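Local atomic coordinates of CREG-like beta-barrel domain-containing protein (Agrobacterium tumefaciens, PDB entry 3DNH), a protein that is of unknown function but has a CREG-like split beta-barrel related to pyridoxamine 5'-phosphate oxidase and may, like relatives in that clan, bind a flavin. Residues E27-R30 with V31-V35; T168-D171 with L172-D175. All coordinates share one frame; numbering follows the deposited sequence. Where two conformers were deposited one is given.

Contact 1: E27-R30 with V31-V35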
loop_
_atom_site.group_PDB
_atom_site.type_symbol
_atom_site.label_atom_id
_atom_site.label_comp_id
_atom_site.label_asym_id
_atom_site.label_seq_id
_atom_site.Cartn_x
_atom_site.Cartn_y
_atom_site.Cartn_z
ATOM N N GLU A 27 -12.973 -9.620 15.660
ATOM C CA GLU A 27 -14.346 -9.202 15.395
ATOM C C GLU A 27 -14.343 -8.267 14.226
ATOM O O GLU A 27 -13.905 -7.115 14.329
ATOM C CB GLU A 27 -15.018 -8.560 16.605
ATOM C CG GLU A 27 -16.563 -8.659 16.561
ATOM C CD GLU A 27 -17.195 -7.573 15.691
ATOM O OE1 GLU A 27 -17.518 -7.865 14.522
ATOM O OE2 GLU A 27 -17.362 -6.428 16.177
ATOM N N ALA A 28 -14.855 -8.785 13.120
ATOM C CA ALA A 28 -14.729 -8.158 11.831
ATOM C C ALA A 28 -14.945 -6.651 11.881
ATOM O O ALA A 28 -14.103 -5.912 11.393
ATOM C CB ALA A 28 -15.664 -8.809 10.835
ATOM N N VAL A 29 -16.050 -6.212 12.489
ATOM C CA VAL A 29 -16.464 -4.802 12.475
ATOM C C VAL A 29 -15.461 -3.933 13.251
ATOM O O VAL A 29 -15.004 -2.902 12.765
ATOM C CB VAL A 29 -17.918 -4.621 13.004
ATOM C CG1 VAL A 29 -18.223 -3.165 13.313
ATOM C CG2 VAL A 29 -18.910 -5.172 11.986
ATOM N N ARG A 30 -15.083 -4.401 14.423
ATOM C CA ARG A 30 -14.144 -3.689 15.277
ATOM C C ARG A 30 -12.730 -3.625 14.670
ATOM O O ARG A 30 -12.147 -2.540 14.556
ATOM C CB ARG A 30 -14.166 -4.306 16.690
ATOM C CG ARG A 30 -13.006 -3.881 17.555
ATOM C CD ARG A 30 -12.834 -2.345 17.706
ATOM N NE ARG A 30 -12.503 -2.101 19.109
ATOM C CZ ARG A 30 -11.282 -2.145 19.629
ATOM N NH1 ARG A 30 -10.218 -2.342 18.859
ATOM N NH2 ARG A 30 -11.131 -1.939 20.915
ATOM N N VAL A 31 -12.198 -4.760 14.220
ATOM C CA VAL A 31 -10.912 -4.756 13.507
ATOM C C VAL A 31 -10.951 -3.817 12.289
ATOM O O VAL A 31 -10.004 -3.056 12.030
ATOM C CB VAL A 31 -10.499 -6.202 13.060
ATOM C CG1 VAL A 31 -9.330 -6.159 12.099
ATOM C CG2 VAL A 31 -10.147 -7.062 14.256
ATOM N N ALA A 32 -12.053 -3.876 11.531
ATOM C CA ALA A 32 -12.271 -2.982 10.399
ATOM C C ALA A 32 -12.266 -1.495 10.755
ATOM O O ALA A 32 -11.625 -0.712 10.076
ATOM C CB ALA A 32 -13.597 -3.346 9.672
ATOM N N ARG A 33 -12.984 -1.117 11.806
ATOM C CA ARG A 33 -13.092 0.279 12.218
ATOM C C ARG A 33 -11.755 0.777 12.742
ATOM O O ARG A 33 -11.417 1.945 12.582
ATOM C CB ARG A 33 -14.235 0.475 13.230
ATOM C CG ARG A 33 -15.595 0.534 12.528
ATOM C CD ARG A 33 -16.752 0.780 13.501
ATOM N NE ARG A 33 -16.816 2.199 13.854
ATOM C CZ ARG A 33 -17.415 2.640 14.941
ATOM N NH1 ARG A 33 -18.016 1.760 15.725
ATOM N NH2 ARG A 33 -17.438 3.947 15.223
ATOM N N ASP A 34 -10.979 -0.124 13.320
ATOM C CA ASP A 34 -9.640 0.217 13.793
ATOM C C ASP A 34 -8.701 0.470 12.643
ATOM O O ASP A 34 -7.970 1.451 12.655
ATOM C CB ASP A 34 -9.063 -0.878 14.689
ATOM C CG ASP A 34 -8.095 -0.326 15.714
ATOM O OD1 ASP A 34 -8.454 0.662 16.411
ATOM O OD2 ASP A 34 -6.984 -0.891 15.843
ATOM N N VAL A 35 -8.741 -0.388 11.627
ATOM C CA VAL A 35 -7.936 -0.161 10.401
ATOM C C VAL A 35 -8.365 1.123 9.725
ATOM O O VAL A 35 -7.533 1.884 9.175
ATOM C CB VAL A 35 -8.092 -1.331 9.382
ATOM C CG1 VAL A 35 -7.323 -1.037 8.091
ATOM C CG2 VAL A 35 -7.589 -2.637 9.997
#

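Contact 2: T168-D171 with L172-D175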
loop_
_atom_site.group_PDB
_atom_site.type_symbol
_atom_site.label_atom_id
_atom_site.label_comp_id
_atom_site.label_asym_id
_atom_site.label_seq_id
_atom_site.Cartn_x
_atom_site.Cartn_y
_atom_site.Cartn_z
ATOM N N THR A 168 -21.049 -4.379 6.468
ATOM C CA THR A 168 -21.722 -3.392 5.642
ATOM C C THR A 168 -21.086 -1.994 5.798
ATOM O O THR A 168 -20.486 -1.712 6.838
ATOM C CB THR A 168 -23.188 -3.301 6.106
ATOM O OG1 THR A 168 -23.902 -2.354 5.305
ATOM C CG2 THR A 168 -23.259 -2.855 7.552
ATOM N N PRO A 169 -21.238 -1.113 4.779
ATOM C CA PRO A 169 -20.848 0.287 4.905
ATOM C C PRO A 169 -21.331 0.968 6.195
ATOM O O PRO A 169 -20.560 1.695 6.824
ATOM C CB PRO A 169 -21.476 0.921 3.664
ATOM C CG PRO A 169 -21.348 -0.155 2.643
ATOM C CD PRO A 169 -21.744 -1.397 3.416
ATOM N N ALA A 170 -22.584 0.715 6.588
ATOM C CA ALA A 170 -23.165 1.249 7.825
ATOM C C ALA A 170 -22.396 0.827 9.065
ATOM O O ALA A 170 -22.312 1.594 10.027
ATOM C CB ALA A 170 -24.652 0.810 7.966
ATOM N N ASP A 171 -21.859 -0.398 9.047
ATOM C CA ASP A 171 -21.092 -0.933 10.180
ATOM C C ASP A 171 -19.835 -0.113 10.433
ATOM O O ASP A 171 -19.347 -0.034 11.547
ATOM C CB ASP A 171 -20.646 -2.374 9.923
ATOM C CG ASP A 171 -21.730 -3.398 10.198
ATOM O OD1 ASP A 171 -22.724 -3.107 10.909
ATOM O OD2 ASP A 171 -21.580 -4.519 9.671
ATOM N N LEU A 172 -19.290 0.474 9.378
ATOM C CA LEU A 172 -18.064 1.223 9.534
ATOM C C LEU A 172 -18.293 2.647 9.994
ATOM O O LEU A 172 -17.381 3.257 10.574
ATOM C CB LEU A 172 -17.246 1.234 8.243
ATOM C CG LEU A 172 -16.820 -0.099 7.670
ATOM C CD1 LEU A 172 -15.769 0.222 6.611
ATOM C CD2 LEU A 172 -16.247 -0.992 8.746
ATOM N N ARG A 173 -19.462 3.207 9.703
ATOM C CA ARG A 173 -19.719 4.616 10.023
ATOM C C ARG A 173 -19.900 4.892 11.485
ATOM O O ARG A 173 -20.441 4.058 12.204
ATOM C CB ARG A 173 -20.956 5.134 9.308
ATOM C CG ARG A 173 -20.621 5.899 8.026
ATOM C CD ARG A 173 -21.882 6.616 7.512
ATOM N NE ARG A 173 -23.101 5.845 7.780
ATOM C CZ ARG A 173 -23.598 4.890 6.991
ATOM N NH1 ARG A 173 -22.998 4.560 5.841
ATOM N NH2 ARG A 173 -24.713 4.260 7.359
ATOM N N THR A 174 -19.484 6.083 11.927
ATOM C CA THR A 174 -19.837 6.514 13.279
ATOM C C THR A 174 -21.106 7.344 13.314
ATOM O O THR A 174 -21.184 8.386 12.687
ATOM C CB THR A 174 -18.694 7.328 13.915
ATOM O OG1 THR A 174 -17.509 6.539 13.867
ATOM C CG2 THR A 174 -19.038 7.690 15.351
ATOM N N ASP A 175 -22.090 6.908 14.097
ATOM C CA ASP A 175 -23.363 7.595 14.149
ATOM C C ASP A 175 -23.278 8.858 15.019
ATOM O O ASP A 175 -22.993 8.784 16.219
ATOM C CB ASP A 175 -24.424 6.629 14.663
ATOM C CG ASP A 175 -25.836 7.183 14.561
ATOM O OD1 ASP A 175 -26.029 8.347 14.130
ATOM O OD2 ASP A 175 -26.765 6.421 14.907
#

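Contact 1: E27-R30 with V31-V35
V31 meets E27 across the first turn of helix 28-38. Its backbone N gives a nearly straight bond to E27 O (2.9 Å, 166°), the first of four i to i+4 bonds that run on through A28 O, V29 O and R30 O to the amide of D34. The V31 side chain keeps to the same turn: its CG1 is anti to the backbone N (chi1 169°), which sets CG2 beside that nitrogen and 3.8 Å from E27 O. On another flank, the aliphatic part of R33 runs alongside V29, whose CG1 comes 4.2 Å from R33 CD, before the guanidinium departs to a salt bridge with D222. R30 NH1 and D34 OD1 are opposite charges 4.3 Å apart, beyond salt-bridge range, and the approach is tentative because D34 has a second conformer. W236 serves both residues, in a cation-pi contact with R30 and, in the conformer given, as a donor from NE1 to D34 OD1. E27 is the N-cap: V29 N meets its OE1 at 3.0 Å from above the carboxylate plane. At this N-terminal end the carboxylate would probably interact favourably with the helix dipole, whereas R30 and D34 would probably attract each other weakly, without a directed N-H bond.

Contact 2: T168-D171 with L172-D175
A single short, weakly bonded helical turn is what P169, L172 and R173 form where the chain leaves the barrel strand 144-157 and its following loop. The firmer half is the turn itself. P169 O receives L172 N at 3.1 Å, an i to i+3 bond. The amide of R173 is shared between two acceptors, P169 O and A170 O, and both bonds are weak, the shorter being 3.3 Å from R173 N to A170 O; the backbone of R173 is already extended. At the start of the turn D171 reaches back, CG beside its own backbone N (chi1 -81°), and T168 N gives a straight bond to D171 OD2 from above the carboxylate plane (3.2 Å, 172°). The same side chain touches V29 of helix 28-38. L172 supplies the buried side. Its CB packs 3.6 Å from P169 O, while a first torsion that turns CG away from the carbonyl carbon (chi1 -59°) brings L172 CG to 4.1 Å from T168 O. The side chain also meets A32 and R33 of helix 28-38, I167 and V154. P169 touches T151 and V154 of the barrel, so both hydrophobic residues press the turn against the same strand.

The outer side is looser. A170 and R173 are exposed, and the arginine folds back to lay one face of its guanidinium over A170 CA and P169 O; no hydrogen bond across the turn fixes that group. Across the exposed face, the closest approach of the guanidinium is R173 NH2 to A170 CA, at 3.4 Å.

In the fold
Contacts 1 and 2 show how two helical pieces far apart in sequence can be fastened side by side on a barrel; their centres lie about 11 Å apart, each about 13 Å from the centre of the chain. R33 of contact 1 does most of the joining. Its NH2 lies 2.9 Å from T174 OG1, a probable hydrogen bond, while R33 CD packs 3.3 Å from D171 O. Near the start of helix 28-38, V29 CG2 meets D171 OD2 at 3.6 Å. D222, the salt-bridge partner of R33, also touches T174, tying the pair to the turn before strand 223-227. No ligand or active site is established here, so the junction is best read as structural packing.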